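Local coordinates for citrate synthase (Pyrobaculum aerophilum, PDB 2IBP) that catalyses the condensation of oxaloacetate with acetyl-CoA and water to give citrate and free coenzyme A, feeding the tricarboxylic acid cycle, at the interface of chains A and B. Sequence-based numbering; all coordinates share one arbitrary frame. Chains: chain A/B, Citrate synthase.

Contacts 1 and 2 join the same two chains of the homodimer, their C-alpha centres about 31 Å apart, and share no residues or secondary elements. Contact 1 is helical, built from helices 109-123, 218-227 and 233-244 plus the loops that follow 218-227 and 233-244, and lies about 19 Å from A:Asp346. Contact 2 pairs the N-terminal strands 4-10. The disulfide between Cys19 and Cys394 closes each chain into a ring, and the rings of the two chains are interlinked; contact 1 belongs to the ring segment, whereas contact 2 precedes Cys19 in sequence and adds a strand pairing to the linked dimer.

Contact 1: the interface of chains A and B. Residues chain A 114, 222, 239, 242-243, 245; chain B 118, 226, 231, 235, 238-239.
A:Glu114, on helix 109-123, reaches over to B:Ser235 near the start of helix 233-244 of the other subunit. Its CB packs against B:Ala118 CB at 4.1 Å. CG stands anti to the carbonyl carbon (chi1 -71°) and, with the chain extended beyond it, carries the carboxylate toward chain B. There CD lies 3.9 Å from B:Ser235 CB, and both carboxylate oxygens sit near that serine side chain. OE1 also has the methyls of two alanines close by, B:Ala118 CB at 4.0 Å and B:Ala238 CB slightly farther. OE2 accepts a hydrogen bond of 2.7 Å from the B:Ser235 hydroxyl OG, through the syn lone pair on the side of OE1. This bond and the flanking methyls would restrain rotation of the carboxylate. Beside the bond, the aliphatic CD of A:Lys245 approaches the same hydroxyl. A second serine closes one end of the patch: B:Ser231 OG, anti to its own backbone N (chi1 -179°), donates to the carbonyl O of A:Ala242 at 2.6 Å, tilted 27° from the carbonyl plane. B:Val226 fills the ground between helices with both branches: CG1 sits 3.9 Å from A:Ala242 CB, while CG2 leans on the A:Ala243 methyl. Near the dimer axis A:Ala239 and B:Ala239 meet CB to CB at 4.0 Å, small enough to let the paired 233-244 helices come close. Its two-fold twin doubles the contact, so the site locks the helical core of the citrate synthase dimer together by close alanine packing pinned with serine hydroxyls.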
# COMPACT_ATOMS: atom_id res chain seq x y z
N GLU A 114 -1.44 9.30 -5.89
CA GLU A 114 -0.49 8.52 -5.10
C GLU A 114 0.77 9.33 -4.83
O GLU A 114 1.20 9.45 -3.69
CB GLU A 114 -0.05 7.25 -5.83
CG GLU A 114 -1.07 6.17 -5.97
CD GLU A 114 -0.50 4.95 -6.67
OE1 GLU A 114 0.60 4.48 -6.27
OE2 GLU A 114 -1.12 4.49 -7.64
N ALA A 222 -5.22 -1.94 2.82
CA ALA A 222 -3.87 -1.51 2.43
C ALA A 222 -3.38 -0.45 3.41
O ALA A 222 -2.23 -0.49 3.86
CB ALA A 222 -3.85 -0.95 1.02
N ALA A 239 -0.94 4.35 -0.15
CA ALA A 239 -1.13 2.92 -0.36
C ALA A 239 -2.61 2.58 -0.59
O ALA A 239 -2.92 1.77 -1.44
CB ALA A 239 -0.57 2.10 0.81
N ALA A 242 -3.34 3.48 -4.04
CA ALA A 242 -2.74 2.47 -4.93
C ALA A 242 -3.70 1.29 -5.08
O ALA A 242 -3.92 0.77 -6.18
CB ALA A 242 -1.41 2.01 -4.36
N ALA A 243 -4.30 0.86 -3.99
CA ALA A 243 -5.22 -0.27 -4.06
C ALA A 243 -6.51 0.14 -4.77
O ALA A 243 -7.06 -0.61 -5.58
CB ALA A 243 -5.54 -0.80 -2.65
N LYS A 245 -7.05 2.14 -7.05
CA LYS A 245 -6.85 2.31 -8.47
C LYS A 245 -7.17 1.05 -9.28
O LYS A 245 -7.45 1.14 -10.49
CB LYS A 245 -5.37 2.65 -8.65
CG LYS A 245 -4.92 3.05 -10.00
CD LYS A 245 -3.45 3.44 -9.89
CE LYS A 245 -2.86 3.63 -11.23
NZ LYS A 245 -2.96 2.36 -11.99
N ALA B 118 5.67 5.68 -8.18
CA ALA B 118 4.36 6.02 -8.75
C ALA B 118 4.54 6.85 -10.03
O ALA B 118 3.91 6.58 -11.05
CB ALA B 118 3.53 6.82 -7.74
N VAL B 226 -2.54 -4.45 -2.56
CA VAL B 226 -2.70 -3.54 -3.69
C VAL B 226 -2.85 -4.31 -4.99
O VAL B 226 -3.77 -4.08 -5.77
CB VAL B 226 -1.54 -2.56 -3.78
CG1 VAL B 226 -1.58 -1.82 -5.11
CG2 VAL B 226 -1.58 -1.60 -2.59
N SER B 231 -4.48 -3.64 -9.34
CA SER B 231 -3.77 -2.39 -9.48
C SER B 231 -2.41 -2.71 -10.10
O SER B 231 -1.95 -3.84 -10.07
CB SER B 231 -3.60 -1.70 -8.13
OG SER B 231 -2.93 -0.46 -8.30
N SER B 235 2.37 0.74 -8.65
CA SER B 235 1.59 1.12 -7.46
C SER B 235 1.75 0.09 -6.33
O SER B 235 1.89 0.46 -5.16
CB SER B 235 0.12 1.29 -7.84
OG SER B 235 0.01 2.34 -8.78
N ALA B 238 5.10 0.79 -4.89
CA ALA B 238 5.01 2.03 -4.10
C ALA B 238 4.40 1.75 -2.73
O ALA B 238 4.88 2.28 -1.71
CB ALA B 238 4.18 3.07 -4.83
N ALA B 239 3.37 0.89 -2.68
CA ALA B 239 2.71 0.54 -1.42
C ALA B 239 3.66 -0.27 -0.53
O ALA B 239 3.68 -0.11 0.68
CB ALA B 239 1.44 -0.24 -1.70

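Contact 2: the interface of chains A and B. Residues chain A 5-7; chain B 5-7.
A:Gln7 and B:Gln7 lie side by side and point the same way, one from each strand 4-10, where the two strands form an antiparallel bridge. Their shapes differ although both CG atoms stand anti to the carbonyl carbon. A:Gln7 bends at chi2 (-64°), which sets its amide alongside the extended B:Gln7 chain (chi2 -175°), NE2 toward that chain and OE1 toward B:Thr5. As modelled, the amide planes are 72° apart rather than stacked, and A:Gln7 NE2 rests 3.7 Å from the CG methylene of B:Gln7. On either flank a threonine methyl meets the root of a glutamine. A:Thr5 CG2 comes obliquely to B:Gln7 CB at 3.6 Å; B:Thr5 CG2 meets A:Gln7 CB at 3.7 Å, here with the side chains at about a right angle. The amide oxygen modelled on A:Gln7 sits too near that B:Thr5 methyl, so the turn of the whole amide is doubtful. Between the strands the carbonyl O atoms of A:Val6 and B:Val6 face each other at 3.2 Å, an unfavourable approach of two acceptors that supplies no bond. An alanine in place of A:Gln7 would keep the CB contact but would probably strip the cover from B:Gln7 CG, leaving that side chain freer to turn. The site joins the N-terminal arms of the subunits as a small intersubunit strand pair, supplementing the linked rings of the dimer.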
# COMPACT_ATOMS: atom_id res chain seq x y z
N THR A 5 -4.43 -22.86 18.32
CA THR A 5 -5.35 -22.99 17.20
C THR A 5 -6.55 -22.09 17.43
O THR A 5 -7.11 -22.05 18.53
CB THR A 5 -5.80 -24.44 17.01
OG1 THR A 5 -4.64 -25.27 16.88
CG2 THR A 5 -6.67 -24.57 15.78
N VAL A 6 -6.93 -21.36 16.38
CA VAL A 6 -8.02 -20.39 16.44
C VAL A 6 -9.09 -20.73 15.41
O VAL A 6 -8.78 -21.04 14.26
CB VAL A 6 -7.48 -18.98 16.12
CG1 VAL A 6 -8.61 -17.94 16.18
CG2 VAL A 6 -6.34 -18.62 17.06
N GLN A 7 -10.35 -20.67 15.83
CA GLN A 7 -11.46 -20.93 14.92
C GLN A 7 -11.75 -19.65 14.14
O GLN A 7 -12.11 -18.63 14.72
CB GLN A 7 -12.72 -21.35 15.71
CG GLN A 7 -12.57 -22.65 16.49
CD GLN A 7 -12.36 -23.86 15.61
OE1 GLN A 7 -12.72 -23.86 14.43
NE2 GLN A 7 -11.77 -24.91 16.17
N THR B 5 -16.05 -22.90 9.26
CA THR B 5 -15.05 -22.59 10.28
C THR B 5 -13.75 -23.27 9.90
O THR B 5 -13.75 -24.41 9.43
CB THR B 5 -15.51 -23.03 11.69
OG1 THR B 5 -16.71 -22.33 12.04
CG2 THR B 5 -14.45 -22.71 12.73
N VAL B 6 -12.65 -22.56 10.10
CA VAL B 6 -11.33 -23.04 9.74
C VAL B 6 -10.44 -22.98 10.98
O VAL B 6 -10.52 -22.05 11.77
CB VAL B 6 -10.73 -22.13 8.64
CG1 VAL B 6 -9.33 -22.57 8.26
CG2 VAL B 6 -11.63 -22.12 7.42
N GLN B 7 -9.63 -24.02 11.17
CA GLN B 7 -8.69 -24.07 12.28
C GLN B 7 -7.35 -23.48 11.81
O GLN B 7 -6.65 -24.07 10.98
CB GLN B 7 -8.49 -25.49 12.79
CG GLN B 7 -9.74 -26.12 13.37
CD GLN B 7 -9.48 -27.49 13.97
OE1 GLN B 7 -8.36 -27.80 14.38
NE2 GLN B 7 -10.53 -28.30 14.06